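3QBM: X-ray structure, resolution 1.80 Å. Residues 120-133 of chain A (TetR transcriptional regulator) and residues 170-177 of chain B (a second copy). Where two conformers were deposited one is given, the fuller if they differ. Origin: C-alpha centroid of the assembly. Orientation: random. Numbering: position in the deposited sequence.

Chain A, residues 120-133: LRERVRAVIDEWRE
Chain B (170-177) MLARILET

Residues 120-133 of chain A are helical throughout, within a longer helix. Chain B is already helical at 170 and leaves helical geometry at Glu B176, with positive phi (53/47). The helix axes approach to 9.9 Å, with 117° between their N-to-C directions. Arg A125 CA lies 6.3 Å from Ile B174 CA.

Two chain B side chains fit as knobs. Their CA-to-CB bonds point sideways, but their ends come nearer chain A. Ile B174 (chi1 m, chi2 m) sits among Arg A121, Val A124, Arg A125 and Ile A128. Its CD1 lies 3.8 Å from Arg A121 CG and 4.0 Å from Val A124 CG1; its CG2 lies 3.8 Å from Ile A128 CD1. Leu B175 (m, t) sits among Arg A125, Ile A128, Asp A129 and Arg A132, its CD2 4.1 Å from Ile A128 CG2. Ile A128 (m, t) points toward chain B, its CD1 3.6 Å from Leu B171 CD2.

Arg A121 and Arg A125 pack through their aliphatic parts. Arg A125 is t, t, t, so its extended chain runs past Leu B175, with Arg A125 CG 3.8 Å from Leu B175 CD2. Arg A121 is t, t, p; its NE forms a salt bridge with Glu B176 OE2 (3.3 Å). Arg A132 (m, t, p) brings NH1 3.7 Å from Leu B175 CD1 and 3.0 Å from Asp A129 OD1, a salt bridge with a weak hydrogen bond.

No direct hydrogen bond crosses. One water O accepts from Arg A125 NH1 (2.9 Å) and donates to Ile B174 O (2.7 Å) and Glu B176 OE2 (2.8 Å).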

ATOM      1  N   LEU A 120      10.931   4.970  11.769  1.00 21.49           N
ATOM      2  CA  LEU A 120      10.579   4.973  10.351  1.00 17.97           C
ATOM      3  C   LEU A 120       9.120   5.394  10.138  1.00 20.16           C
ATOM      4  O   LEU A 120       8.831   6.139   9.211  1.00 19.57           O
ATOM      5  CB  LEU A 120      10.832   3.635   9.670  1.00 17.08           C
ATOM      6  CG  LEU A 120      12.300   3.391   9.319  1.00 20.12           C
ATOM      7  CD1 LEU A 120      12.497   1.965   8.855  1.00 21.74           C
ATOM      8  CD2 LEU A 120      12.719   4.377   8.263  1.00 17.86           C
ATOM      9  N   ARG A 121       8.210   4.908  10.981  1.00 19.09           N
ATOM     10  CA  ARG A 121       6.804   5.284  10.879  1.00 17.97           C
ATOM     11  C   ARG A 121       6.641   6.807  10.953  1.00 20.84           C
ATOM     12  O   ARG A 121       5.886   7.410  10.172  1.00 18.57           O
ATOM     13  CB  ARG A 121       5.961   4.571  11.967  1.00 20.90           C
ATOM     14  CG  ARG A 121       4.473   4.902  11.909  1.00 23.62           C
ATOM     15  CD  ARG A 121       3.633   4.021  12.826  1.00 28.89           C
ATOM     16  NE  ARG A 121       3.927   4.294  14.223  1.00 27.07           N
ATOM     17  CZ  ARG A 121       4.423   3.424  15.116  1.00 44.45           C
ATOM     18  NH1 ARG A 121       4.717   2.149  14.809  1.00 45.67           N
ATOM     19  NH2 ARG A 121       4.617   3.836  16.364  1.00 38.04           N
ATOM     20  N   GLU A 122       7.375   7.438  11.868  1.00 19.28           N
ATOM     21  CA  GLU A 122       7.289   8.874  12.048  1.00 21.25           C
ATOM     22  C   GLU A 122       7.806   9.601  10.819  1.00 21.50           C
ATOM     23  O   GLU A 122       7.282  10.641  10.433  1.00 23.46           O
ATOM     24  CB  GLU A 122       8.084   9.314  13.284  1.00 22.94           C
ATOM     25  CG  GLU A 122       7.848  10.781  13.593  1.00 30.81           C
ATOM     26  CD  GLU A 122       8.479  11.222  14.909  1.00 46.36           C
ATOM     27  OE1 GLU A 122       9.541  10.680  15.286  1.00 42.61           O
ATOM     28  OE2 GLU A 122       7.913  12.129  15.554  1.00 56.19           O
ATOM     29  N   ARG A 123       8.862   9.058  10.220  1.00 21.43           N
ATOM     30  CA  ARG A 123       9.420   9.618   8.988  1.00 22.29           C
ATOM     31  C   ARG A 123       8.458   9.481   7.788  1.00 22.00           C
ATOM     32  O   ARG A 123       8.321  10.417   6.988  1.00 17.80           O
ATOM     33  CB  ARG A 123      10.758   8.968   8.687  1.00 21.06           C
ATOM     34  CG  ARG A 123      11.920   9.633   9.404  1.00 25.74           C
ATOM     35  CD  ARG A 123      13.130   8.748   9.330  1.00 32.10           C
ATOM     36  NE  ARG A 123      14.381   9.499   9.321  1.00 31.32           N
ATOM     37  CZ  ARG A 123      15.033   9.952  10.387  1.00 31.09           C
ATOM     38  NH1 ARG A 123      14.585   9.772  11.617  1.00 26.77           N
ATOM     39  NH2 ARG A 123      16.180  10.589  10.203  1.00 30.17           N
ATOM     40  N   VAL A 124       7.810   8.319   7.682  1.00 17.13           N
ATOM     41  CA  VAL A 124       6.816   8.096   6.650  1.00 17.02           C
ATOM     42  C   VAL A 124       5.690   9.086   6.880  1.00 15.79           C
ATOM     43  O   VAL A 124       5.286   9.769   5.927  1.00 16.68           O
ATOM     44  CB  VAL A 124       6.324   6.616   6.591  1.00 15.44           C
ATOM     45  CG1 VAL A 124       5.135   6.410   5.588  1.00 13.81           C
ATOM     46  CG2 VAL A 124       7.469   5.695   6.177  1.00 18.80           C
ATOM     47  N   ARG A 125       5.215   9.208   8.124  1.00 16.48           N
ATOM     48  CA  ARG A 125       4.128  10.140   8.440  1.00 19.05           C
ATOM     49  C   ARG A 125       4.483  11.571   8.067  1.00 18.66           C
ATOM     50  O   ARG A 125       3.652  12.298   7.531  1.00 17.24           O
ATOM     51  CB  ARG A 125       3.685  10.011   9.900  1.00 15.07           C
ATOM     52  CG  ARG A 125       2.643  11.010  10.355  1.00 25.31           C
ATOM     53  CD  ARG A 125       2.176  10.626  11.758  1.00 34.43           C
ATOM     54  NE  ARG A 125       0.972  11.338  12.161  1.00 37.69           N
ATOM     55  CZ  ARG A 125       0.250  11.054  13.240  1.00 39.53           C
ATOM     56  NH1 ARG A 125       0.588  10.058  14.056  1.00 45.26           N
ATOM     57  NH2 ARG A 125      -0.829  11.770  13.502  1.00 43.39           N
ATOM     58  N   ALA A 126       5.722  11.967   8.336  1.00 19.65           N
ATOM     59  CA  ALA A 126       6.199  13.305   7.972  1.00 19.00           C
ATOM     60  C   ALA A 126       6.100  13.542   6.442  1.00 20.53           C
ATOM     61  O   ALA A 126       5.676  14.622   6.003  1.00 19.29           O
ATOM     62  CB  ALA A 126       7.623  13.511   8.485  1.00 20.90           C
ATOM     63  N   VAL A 127       6.435  12.541   5.634  1.00 17.58           N
ATOM     64  CA  VAL A 127       6.292  12.687   4.178  1.00 19.58           C
ATOM     65  C   VAL A 127       4.836  12.831   3.763  1.00 18.61           C
ATOM     66  O   VAL A 127       4.509  13.740   2.973  1.00 17.09           O
ATOM     67  CB  VAL A 127       6.995  11.606   3.341  1.00 20.23           C
ATOM     68  CG1 VAL A 127       6.612  11.762   1.818  1.00 17.79           C
ATOM     69  CG2 VAL A 127       8.528  11.686   3.567  1.00 20.35           C
ATOM     70  N   ILE A 128       3.968  11.971   4.292  1.00 18.53           N
ATOM     71  CA  ILE A 128       2.535  12.051   4.013  1.00 17.07           C
ATOM     72  C   ILE A 128       2.014  13.436   4.449  1.00 18.54           C
ATOM     73  O   ILE A 128       1.245  14.049   3.741  1.00 14.01           O
ATOM     74  CB  ILE A 128       1.769  10.922   4.693  1.00 17.73           C
ATOM     75  CG1 ILE A 128       2.151   9.564   4.036  1.00 17.99           C
ATOM     76  CG2 ILE A 128       0.261  11.151   4.662  1.00 14.55           C
ATOM     77  CD1 ILE A 128       1.836   8.394   4.901  1.00 23.87           C
ATOM     78  N   ASP A 129       2.466  13.935   5.599  1.00 17.22           N
ATOM     79  CA  ASP A 129       2.061  15.270   6.052  1.00 19.25           C
ATOM     80  C   ASP A 129       2.552  16.399   5.151  1.00 18.21           C
ATOM     81  O   ASP A 129       1.868  17.402   5.009  1.00 19.44           O
ATOM     82  CB  ASP A 129       2.401  15.492   7.530  1.00 16.70           C
ATOM     83  CG  ASP A 129       1.488  14.690   8.454  1.00 24.43           C
ATOM     84  OD1 ASP A 129       0.466  14.146   7.983  1.00 21.67           O
ATOM     85  OD2 ASP A 129       1.795  14.572   9.655  1.00 23.42           O
ATOM     86  N   GLU A 130       3.696  16.229   4.498  1.00 16.94           N
ATOM     87  CA  GLU A 130       4.161  17.235   3.519  0.60 19.01           C
ATOM     88  C   GLU A 130       3.207  17.260   2.331  1.00 16.44           C
ATOM     89  O   GLU A 130       2.819  18.336   1.864  1.00 16.59           O
ATOM     90  CB  GLU A 130       5.548  16.942   2.951  0.60 17.84           C
ATOM     91  CG  GLU A 130       6.691  16.835   3.902  0.60 24.05           C
ATOM     92  CD  GLU A 130       7.970  16.532   3.143  0.60 28.48           C
ATOM     93  OE1 GLU A 130       8.557  15.448   3.349  0.60 35.05           O
ATOM     94  OE2 GLU A 130       8.360  17.355   2.282  0.60 22.52           O
ATOM     95  N   TRP A 131       2.858  16.069   1.805  1.00 17.13           N
ATOM     96  CA  TRP A 131       1.888  15.976   0.689  1.00 15.42           C
ATOM     97  C   TRP A 131       0.544  16.623   1.060  1.00 15.62           C
ATOM     98  O   TRP A 131      -0.052  17.351   0.283  1.00 18.90           O
ATOM     99  CB  TRP A 131       1.638  14.498   0.275  1.00 14.87           C
ATOM    100  CG  TRP A 131       2.846  13.794  -0.258  1.00 13.58           C
ATOM    101  CD1 TRP A 131       3.973  14.364  -0.805  1.00 18.95           C
ATOM    102  CD2 TRP A 131       3.014  12.380  -0.394  1.00 13.70           C
ATOM    103  NE1 TRP A 131       4.835  13.389  -1.218  1.00 20.93           N
ATOM    104  CE2 TRP A 131       4.264  12.162  -1.000  1.00 19.95           C
ATOM    105  CE3 TRP A 131       2.219  11.278  -0.073  1.00 16.26           C
ATOM    106  CZ2 TRP A 131       4.761  10.880  -1.260  1.00 19.51           C
ATOM    107  CZ3 TRP A 131       2.718  10.004  -0.310  1.00 15.96           C
ATOM    108  CH2 TRP A 131       3.987   9.824  -0.911  1.00 17.14           C
ATOM    109  N   ARG A 132       0.053  16.320   2.249  1.00 13.66           N
ATOM    110  CA  ARG A 132      -1.183  16.904   2.732  1.00 15.52           C
ATOM    111  C   ARG A 132      -1.094  18.447   2.820  1.00 16.12           C
ATOM    112  O   ARG A 132      -2.036  19.159   2.418  1.00 16.02           O
ATOM    113  CB  ARG A 132      -1.518  16.330   4.119  1.00 15.31           C
ATOM    114  CG  ARG A 132      -1.921  14.908   4.087  1.00 15.94           C
ATOM    115  CD  ARG A 132      -1.979  14.279   5.455  1.00 14.64           C
ATOM    116  NE  ARG A 132      -3.157  14.670   6.219  1.00 15.74           N
ATOM    117  CZ  ARG A 132      -3.364  14.312   7.486  1.00 20.87           C
ATOM    118  NH1 ARG A 132      -2.472  13.558   8.150  1.00 22.78           N
ATOM    119  NH2 ARG A 132      -4.484  14.674   8.085  1.00 20.59           N
ATOM    120  N   GLU A 133       0.011  18.946   3.362  1.00 16.24           N
ATOM    121  CA  GLU A 133       0.220  20.398   3.426  1.00 19.38           C
ATOM    122  C   GLU A 133       0.263  21.023   2.009  1.00 19.36           C
ATOM    123  O   GLU A 133      -0.292  22.091   1.793  1.00 16.27           O
ATOM    124  CB  GLU A 133       1.490  20.749   4.192  1.00 21.33           C
ATOM    125  CG  GLU A 133       1.655  22.257   4.504  1.00 30.56           C
ATOM    126  CD  GLU A 133       0.760  22.764   5.668  1.00 47.73           C
ATOM    127  OE1 GLU A 133      -0.493  22.724   5.568  1.00 45.67           O
ATOM    128  OE2 GLU A 133       1.330  23.231   6.694  1.00 55.55           O
TER
HETATM  129  N   MSE B 170      -3.371   1.426   4.032  1.00 13.41           N
HETATM  130  CA  MSE B 170      -1.994   1.854   4.276  1.00 13.37           C
HETATM  131  C   MSE B 170      -1.942   3.142   5.102  1.00 12.58           C
HETATM  132  O   MSE B 170      -1.224   3.231   6.131  1.00 11.80           O
HETATM  133  CB  MSE B 170      -1.245   2.081   2.960  1.00 15.06           C
HETATM  134  CG  MSE B 170       0.208   2.519   3.118  1.00 11.56           C
HETATM  135 SE   MSE B 170       0.529   4.311   3.352  0.75 15.13          SE
HETATM  136  CE  MSE B 170      -0.125   4.985   1.616  1.00 16.47           C
ATOM    137  N   LEU B 171      -2.704   4.147   4.673  1.00 12.17           N
ATOM    138  CA  LEU B 171      -2.674   5.432   5.352  1.00 14.80           C
ATOM    139  C   LEU B 171      -3.169   5.369   6.797  1.00 16.68           C
ATOM    140  O   LEU B 171      -2.610   6.033   7.677  1.00 15.15           O
ATOM    141  CB  LEU B 171      -3.471   6.497   4.587  1.00 13.96           C
ATOM    142  CG  LEU B 171      -2.892   7.121   3.338  1.00 18.73           C
ATOM    143  CD1 LEU B 171      -3.908   8.144   2.762  1.00 13.04           C
ATOM    144  CD2 LEU B 171      -1.508   7.809   3.578  1.00 13.86           C
ATOM    145  N   ALA B 172      -4.210   4.575   7.025  1.00 16.87           N
ATOM    146  CA  ALA B 172      -4.836   4.489   8.351  1.00 15.88           C
ATOM    147  C   ALA B 172      -3.899   3.913   9.395  1.00 17.21           C
ATOM    148  O   ALA B 172      -3.947   4.324  10.560  1.00 18.29           O
ATOM    149  CB  ALA B 172      -6.128   3.682   8.266  1.00 16.04           C
ATOM    150  N   ARG B 173      -3.026   2.983   9.012  1.00 14.72           N
ATOM    151  CA  ARG B 173      -2.056   2.413   9.973  1.00 18.12           C
ATOM    152  C   ARG B 173      -0.839   3.308  10.187  1.00 19.48           C
ATOM    153  O   ARG B 173      -0.169   3.222  11.211  1.00 19.30           O
ATOM    154  CB  ARG B 173      -1.599   1.019   9.553  1.00 16.70           C
ATOM    155  CG  ARG B 173      -2.723  -0.036   9.427  1.00 17.49           C
ATOM    156  CD  ARG B 173      -2.169  -1.507   9.444  1.00 21.00           C
ATOM    157  NE  ARG B 173      -1.782  -1.920  10.785  1.00 20.41           N
ATOM    158  CZ  ARG B 173      -2.611  -2.294  11.751  1.00 23.80           C
ATOM    159  NH1 ARG B 173      -3.910  -2.290  11.561  1.00 18.17           N
ATOM    160  NH2 ARG B 173      -2.131  -2.638  12.947  1.00 25.31           N
ATOM    161  N   ILE B 174      -0.515   4.131   9.203  1.00 20.19           N
ATOM    162  CA  ILE B 174       0.584   5.075   9.371  1.00 20.04           C
ATOM    163  C   ILE B 174       0.187   6.271  10.169  1.00 23.39           C
ATOM    164  O   ILE B 174       0.957   6.722  11.046  1.00 26.66           O
ATOM    165  CB  ILE B 174       1.164   5.552   8.054  1.00 22.14           C
ATOM    166  CG1 ILE B 174       2.023   4.467   7.497  1.00 16.50           C
ATOM    167  CG2 ILE B 174       2.096   6.791   8.298  1.00 28.48           C
ATOM    168  CD1 ILE B 174       3.307   4.178   8.316  1.00 16.76           C
ATOM    169  N   LEU B 175      -1.002   6.794   9.875  1.00 23.06           N
ATOM    170  CA  LEU B 175      -1.498   7.997  10.514  1.00 20.38           C
ATOM    171  C   LEU B 175      -2.156   7.666  11.853  1.00 24.86           C
ATOM    172  O   LEU B 175      -2.395   8.583  12.655  1.00 24.52           O
ATOM    173  CB  LEU B 175      -2.459   8.758   9.595  1.00 23.46           C
ATOM    174  CG  LEU B 175      -1.798   9.262   8.288  1.00 26.03           C
ATOM    175  CD1 LEU B 175      -2.786   9.960   7.391  1.00 20.49           C
ATOM    176  CD2 LEU B 175      -0.603  10.163   8.557  1.00 20.81           C
ATOM    177  N   GLU B 176      -2.367   6.367  12.089  1.00 25.12           N
ATOM    178  CA  GLU B 176      -2.981   5.816  13.315  1.00 27.71           C
ATOM    179  C   GLU B 176      -4.319   6.480  13.602  1.00 28.51           C
ATOM    180  O   GLU B 176      -4.624   6.915  14.728  1.00 28.13           O
ATOM    181  CB  GLU B 176      -2.037   5.956  14.513  1.00 30.31           C
ATOM    182  CG  GLU B 176      -0.738   5.116  14.425  1.00 32.61           C
ATOM    183  CD  GLU B 176       0.140   5.361  15.656  1.00 40.84           C
ATOM    184  OE1 GLU B 176      -0.330   5.075  16.774  1.00 40.49           O
ATOM    185  OE2 GLU B 176       1.269   5.866  15.500  1.00 36.96           O
ATOM    186  N   THR B 177      -5.119   6.566  12.548  1.00 26.42           N
ATOM    187  CA  THR B 177      -6.459   7.078  12.639  1.00 26.24           C
ATOM    188  C   THR B 177      -7.292   6.378  11.541  1.00 26.84           C
ATOM    189  O   THR B 177      -6.761   5.939  10.518  1.00 24.10           O
ATOM    190  CB  THR B 177      -6.498   8.640  12.479  1.00 28.67           C
ATOM    191  OG1 THR B 177      -7.850   9.068  12.315  1.00 34.13           O
ATOM    192  CG2 THR B 177      -5.696   9.114  11.247  1.00 28.50           C
TER
HETATM  193  O   HOH W   1       1.913   7.577  13.418  1.00 44.35           O